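Putative polysaccharide deacetylase (Bdellovibrio bacteriovorus HD100, PDB 5JP6) probably removes acetyl groups from peptidoglycan as a zinc-dependent deacetylase of carbohydrate esterase family 4. Local coordinates at residues D177-G181 with S206-N210; Y183-I187 with D336-A342. The protein carries 1 engineered substitution. Where two conformers were deposited one is given. Residue numbers count along the deposited sequence, not the author numbering.

Contacts 1 and 2 lie side by side in the NodB homology fold, their centres about 11 Å apart, and their segments alternate along the chain: 177-181, 183-187, 206-210, 336-342. Strand 170-176 of the parallel sheet runs into the loop of contact 1, and helix 183-193, which follows, supplies contact 2. Strand 170-176 pairs with both 199-202 and 330-335, the strands that precede helix 204-209 and segment 336-342. The contacts touch where Ile337 CG2 lies 3.3 Å from Asp177 O. The zinc-binding loop is thus held between chain portions that follow two neighbouring strands; contact 1 supplies the zinc ligand Asp177, and the Ile337 side chain of contact 2 lies about 7 Å from the metal.

Contact 1 of 2, residues D177-G181 with S206-N210; sequences DGPHG and SVRTN. With ZN (zinc ion), chain B.
Segment 177-181 is an irregular loop whose Asp177 adopts a left-handed backbone conformation (phi 84°, psi 2°) and whose Gly178-Pro179 peptide is cis. It faces the last turn of helix 204-209, with Pro179 CA 5.4 Å from Ser206 CA and Gly181 CA 5.9 Å from Asn210 CA. Asp177 (chi1 m) turns away from the helix, so that its OD2 binds the zinc ion at 2.4 Å, while its carbonyl is left to the helix. Ser206, also m, points toward the loop and donates from OG to Asp177 O (2.7 Å). One turn on, Asn210 leaves the helix at phi -130°, psi 56°; its m side chain (chi2 -60°) donates from ND2 to Pro179 O (2.9 Å). Beside these two bonds the Pro179 ring, C-gamma endo, presents CD to Ser206 CB and to Val207 CG2 (both 3.9 Å, Val207 chi1 t) and CG to Asn210 CB (4.1 Å). His180 (chi1 t) points away, its ND1 hydrogen-bonded to Leu182 N and its ring stacked on Tyr183. The D-D-G-P sequence is the first conserved motif of carbohydrate esterase family 4; here His227 and Tyr280 complete the zinc coordination seen. The loop backbone also bonds to Phe201 and Thr203, following strand 170-176 alongside strand 199-202, while Pro179 packs on Ala213 and Leu214 of helix 211-219 and Val207 on Ala264, Val265 and Val268 of helix 251-269.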
loop_
_atom_site.group_PDB
_atom_site.type_symbol
_atom_site.label_atom_id
_atom_site.label_comp_id
_atom_site.label_asym_id
_atom_site.label_seq_id
_atom_site.Cartn_x
_atom_site.Cartn_y
_atom_site.Cartn_z
ATOM N N ASP A 177 -1.286 0.291 3.664
ATOM C CA ASP A 177 -0.512 -0.865 4.128
ATOM C C ASP A 177 0.959 -0.688 4.362
ATOM O O ASP A 177 1.624 -1.626 4.782
ATOM C CB ASP A 177 -0.791 -2.062 3.242
ATOM C CG ASP A 177 -2.198 -2.500 3.380
ATOM O OD1 ASP A 177 -2.780 -2.253 4.468
ATOM O OD2 ASP A 177 -2.747 -3.041 2.467
ATOM N N GLY A 178 1.423 0.528 4.162
ATOM C CA GLY A 178 2.821 0.895 4.416
ATOM C C GLY A 178 3.001 1.307 5.871
ATOM O O GLY A 178 2.103 1.173 6.699
ATOM N N PRO A 179 4.175 1.825 6.190
ATOM C CA PRO A 179 5.241 2.099 5.227
ATOM C C PRO A 179 6.075 0.878 4.886
ATOM O O PRO A 179 6.287 0.002 5.738
ATOM C CB PRO A 179 6.105 3.121 5.979
ATOM C CG PRO A 179 5.878 2.810 7.417
ATOM C CD PRO A 179 4.475 2.353 7.514
ATOM N N HIS A 180 6.567 0.858 3.653
ATOM C CA HIS A 180 7.600 -0.114 3.250
ATOM C C HIS A 180 8.978 0.503 3.519
ATOM O O HIS A 180 9.118 1.714 3.588
ATOM C CB HIS A 180 7.441 -0.465 1.762
ATOM C CG HIS A 180 8.265 -1.642 1.312
ATOM N ND1 HIS A 180 9.532 -1.513 0.757
ATOM C CD2 HIS A 180 8.023 -2.962 1.391
ATOM C CE1 HIS A 180 9.997 -2.715 0.480
ATOM N NE2 HIS A 180 9.110 -3.607 0.874
ATOM N N GLY A 181 10.000 -0.339 3.689
ATOM C CA GLY A 181 11.336 0.139 3.936
ATOM C C GLY A 181 12.047 0.846 2.794
ATOM O O GLY A 181 12.974 1.612 3.047
ATOM N N SER A 206 3.589 -2.877 9.417
ATOM C CA SER A 206 4.528 -2.051 8.654
ATOM C C SER A 206 5.160 -0.951 9.493
ATOM O O SER A 206 6.351 -0.658 9.373
ATOM C CB SER A 206 3.869 -1.479 7.407
ATOM O OG SER A 206 3.542 -2.478 6.483
ATOM N N VAL A 207 4.346 -0.354 10.347
ATOM C CA VAL A 207 4.820 0.715 11.217
ATOM C C VAL A 207 5.865 0.204 12.221
ATOM O O VAL A 207 6.887 0.831 12.437
ATOM C CB VAL A 207 3.638 1.370 11.965
ATOM C CG1 VAL A 207 4.144 2.342 13.061
ATOM C CG2 VAL A 207 2.769 2.117 10.983
ATOM N N ARG A 208 5.605 -0.946 12.804
ATOM C CA ARG A 208 6.556 -1.536 13.735
ATOM C C ARG A 208 7.872 -1.945 13.032
ATOM O O ARG A 208 8.945 -1.872 13.625
ATOM C CB ARG A 208 5.883 -2.711 14.456
ATOM C CG ARG A 208 4.842 -2.276 15.468
ATOM C CD ARG A 208 4.343 -3.468 16.261
ATOM N NE ARG A 208 3.503 -4.324 15.454
ATOM C CZ ARG A 208 2.211 -4.119 15.262
ATOM N NH1 ARG A 208 1.586 -3.090 15.836
ATOM N NH2 ARG A 208 1.541 -4.945 14.503
ATOM N N THR A 209 7.788 -2.371 11.788
ATOM C CA THR A 209 8.972 -2.739 11.032
ATOM C C THR A 209 9.787 -1.516 10.598
ATOM O O THR A 209 11.003 -1.536 10.657
ATOM C CB THR A 209 8.571 -3.595 9.814
ATOM O OG1 THR A 209 7.867 -4.752 10.251
ATOM C CG2 THR A 209 9.803 -3.978 9.002
ATOM N N ASN A 210 9.094 -0.429 10.218
ATOM C CA ASN A 210 9.693 0.714 9.534
ATOM C C ASN A 210 9.327 2.053 10.179
ATOM O O ASN A 210 8.815 2.963 9.505
ATOM C CB ASN A 210 9.285 0.714 8.053
ATOM C CG ASN A 210 9.618 -0.565 7.365
ATOM O OD1 ASN A 210 10.810 -0.946 7.317
ATOM N ND2 ASN A 210 8.613 -1.262 6.862
HETATM ZN ZN ZN B . -5.128 -2.905 2.791
#

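Contact 2 of 2, residues Y183-I187 with D336-A342; sequences YTDAI and DIQRRTA
Ala342 is the apolar centre, with its CB pointing toward helix 183-193 and lying 4.0 Å from both Tyr183 CB and Ala186 CB and 3.8 Å from Ile187 CG1. So small a side chain lets the two helices come close, Ile187 CA lying 5.2 Å from Ala342 CA; ahead of helix 339-354, Asp336 CA lies 5.4 Å from Thr184 CA. Ile187 (chi1 m, chi2 t) extends CD1 to Asp336 CB at 3.5 Å. Tyr183 (chi1 -39°, chi2 -38°) lays one ring face against Arg339, whose CB stands 3.8 Å from the ring centroid in a CH-pi contact 15° off the normal; Ile337 O meets the ring edge, 3.3 Å from CE2. Residues 336-338 form the turn before helix 339-354, with Gln338 at the N-cap position. At the polar edge Asp336, chi1 p, accepts a hydrogen bond through OD2 from Thr184 OG1 (chi1 m) at 2.6 Å, and that OG1 is also bonded to His180 N. Farther out, Tyr183 OH bonds to Asn95, and the extended Arg339 leads away to salt bridges with Glu94, Asp118 and Glu343. Asp336, immediately after strand 330-335, ends the L-F-H-D sequence that closes the strand, a conserved motif of these deacetylases. A buried carboxylate bonded to a first-turn threonine, at the other end of the contact from the close alanine packing, means that this junction combines a polar and an apolar attachment near the zinc loop.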
loop_
_atom_site.group_PDB
_atom_site.type_symbol
_atom_site.label_atom_id
_atom_site.label_comp_id
_atom_site.label_asym_id
_atom_site.label_seq_id
_atom_site.Cartn_x
_atom_site.Cartn_y
_atom_site.Cartn_z
ATOM N N TYR A 183 9.964 1.399 -0.741
ATOM C CA TYR A 183 9.103 1.981 -1.766
ATOM C C TYR A 183 8.420 3.260 -1.316
ATOM O O TYR A 183 8.141 4.148 -2.144
ATOM C CB TYR A 183 8.048 1.006 -2.277
ATOM C CG TYR A 183 8.481 -0.432 -2.469
ATOM C CD1 TYR A 183 9.740 -0.800 -2.951
ATOM C CD2 TYR A 183 7.562 -1.442 -2.224
ATOM C CE1 TYR A 183 10.079 -2.141 -3.094
ATOM C CE2 TYR A 183 7.884 -2.772 -2.372
ATOM C CZ TYR A 183 9.157 -3.118 -2.811
ATOM O OH TYR A 183 9.489 -4.454 -2.917
ATOM N N THR A 184 8.120 3.343 -0.032
ATOM C CA THR A 184 7.424 4.498 0.469
ATOM C C THR A 184 8.261 5.764 0.256
ATOM O O THR A 184 7.728 6.803 -0.142
ATOM C CB THR A 184 7.033 4.292 1.966
ATOM O OG1 THR A 184 6.141 3.188 2.060
ATOM C CG2 THR A 184 6.378 5.543 2.514
ATOM N N ASP A 185 9.579 5.671 0.507
ATOM C CA ASP A 185 10.457 6.818 0.297
ATOM C C ASP A 185 10.425 7.229 -1.192
ATOM O O ASP A 185 10.477 8.401 -1.496
ATOM C CB ASP A 185 11.877 6.544 0.801
ATOM C CG ASP A 185 11.977 6.549 2.294
ATOM O OD1 ASP A 185 11.510 7.514 2.906
ATOM O OD2 ASP A 185 12.504 5.520 2.848
ATOM N N ALA A 186 10.372 6.274 -2.121
ATOM C CA ALA A 186 10.266 6.631 -3.547
ATOM C C ALA A 186 8.958 7.399 -3.826
ATOM O O ALA A 186 8.954 8.391 -4.536
ATOM C CB ALA A 186 10.350 5.399 -4.436
ATOM N N ILE A 187 7.863 6.939 -3.232
ATOM C CA ILE A 187 6.587 7.621 -3.358
ATOM C C ILE A 187 6.691 9.047 -2.749
ATOM O O ILE A 187 6.249 10.036 -3.364
ATOM C CB ILE A 187 5.429 6.750 -2.833
ATOM C CG1 ILE A 187 5.133 5.603 -3.830
ATOM C CG2 ILE A 187 4.202 7.609 -2.557
ATOM C CD1 ILE A 187 4.348 4.455 -3.254
ATOM N N ASP A 336 1.362 1.735 -0.950
ATOM C CA ASP A 336 2.766 2.180 -1.037
ATOM C C ASP A 336 3.706 0.965 -0.803
ATOM O O ASP A 336 4.911 1.087 -1.009
ATOM C CB ASP A 336 3.128 3.395 -0.166
ATOM C CG ASP A 336 2.785 3.222 1.286
ATOM O OD1 ASP A 336 1.657 2.743 1.560
ATOM O OD2 ASP A 336 3.617 3.569 2.167
ATOM N N ILE A 337 3.164 -0.194 -0.452
ATOM C CA ILE A 337 3.939 -1.444 -0.398
ATOM C C ILE A 337 4.025 -2.168 -1.747
ATOM O O ILE A 337 4.675 -3.215 -1.860
ATOM C CB ILE A 337 3.408 -2.405 0.700
ATOM C CG1 ILE A 337 1.981 -2.852 0.413
ATOM C CG2 ILE A 337 3.486 -1.740 2.068
ATOM C CD1 ILE A 337 1.542 -4.046 1.195
ATOM N N GLN A 338 3.400 -1.592 -2.782
ATOM C CA GLN A 338 3.429 -2.173 -4.115
ATOM C C GLN A 338 4.557 -1.468 -4.911
ATOM O O GLN A 338 4.464 -0.281 -5.230
ATOM C CB GLN A 338 2.098 -1.968 -4.832
ATOM C CG GLN A 338 1.971 -2.783 -6.117
ATOM C CD GLN A 338 1.849 -4.292 -5.817
ATOM O OE1 GLN A 338 0.965 -4.771 -5.065
ATOM N NE2 GLN A 338 2.765 -5.028 -6.339
ATOM N N ARG A 339 5.610 -2.209 -5.238
ATOM C CA ARG A 339 6.753 -1.605 -5.927
ATOM C C ARG A 339 6.343 -0.890 -7.191
ATOM O O ARG A 339 6.782 0.251 -7.456
ATOM C CB ARG A 339 7.846 -2.624 -6.226
ATOM C CG ARG A 339 8.909 -2.009 -7.094
ATOM C CD ARG A 339 10.174 -2.795 -7.146
ATOM N NE ARG A 339 11.140 -2.087 -7.978
ATOM C CZ ARG A 339 12.286 -2.587 -8.392
ATOM N NH1 ARG A 339 12.665 -3.783 -7.993
ATOM N NH2 ARG A 339 13.076 -1.844 -9.147
ATOM N N ARG A 340 5.474 -1.515 -7.975
ATOM C CA ARG A 340 5.176 -0.943 -9.291
ATOM C C ARG A 340 4.481 0.407 -9.160
ATOM O O ARG A 340 4.666 1.267 -9.991
ATOM C CB ARG A 340 4.342 -1.901 -10.112
ATOM C CG ARG A 340 4.240 -1.538 -11.575
ATOM C CD ARG A 340 3.566 -2.674 -12.340
ATOM N NE ARG A 340 4.146 -3.988 -12.125
ATOM C CZ ARG A 340 5.100 -4.569 -12.875
ATOM N NH1 ARG A 340 5.692 -3.936 -13.861
ATOM N NH2 ARG A 340 5.461 -5.800 -12.618
ATOM N N THR A 341 3.725 0.578 -8.081
ATOM C CA THR A 341 3.110 1.874 -7.807
ATOM C C THR A 341 4.149 2.965 -7.590
ATOM O O THR A 341 4.007 4.097 -8.129
ATOM C CB THR A 341 2.132 1.747 -6.643
ATOM O OG1 THR A 341 1.100 0.828 -7.011
ATOM C CG2 THR A 341 1.512 3.097 -6.227
ATOM N N ALA A 342 5.215 2.646 -6.849
ATOM C CA ALA A 342 6.320 3.617 -6.683
ATOM C C ALA A 342 6.990 3.863 -8.060
ATOM O O ALA A 342 7.328 5.018 -8.403
ATOM C CB ALA A 342 7.321 3.145 -5.635
#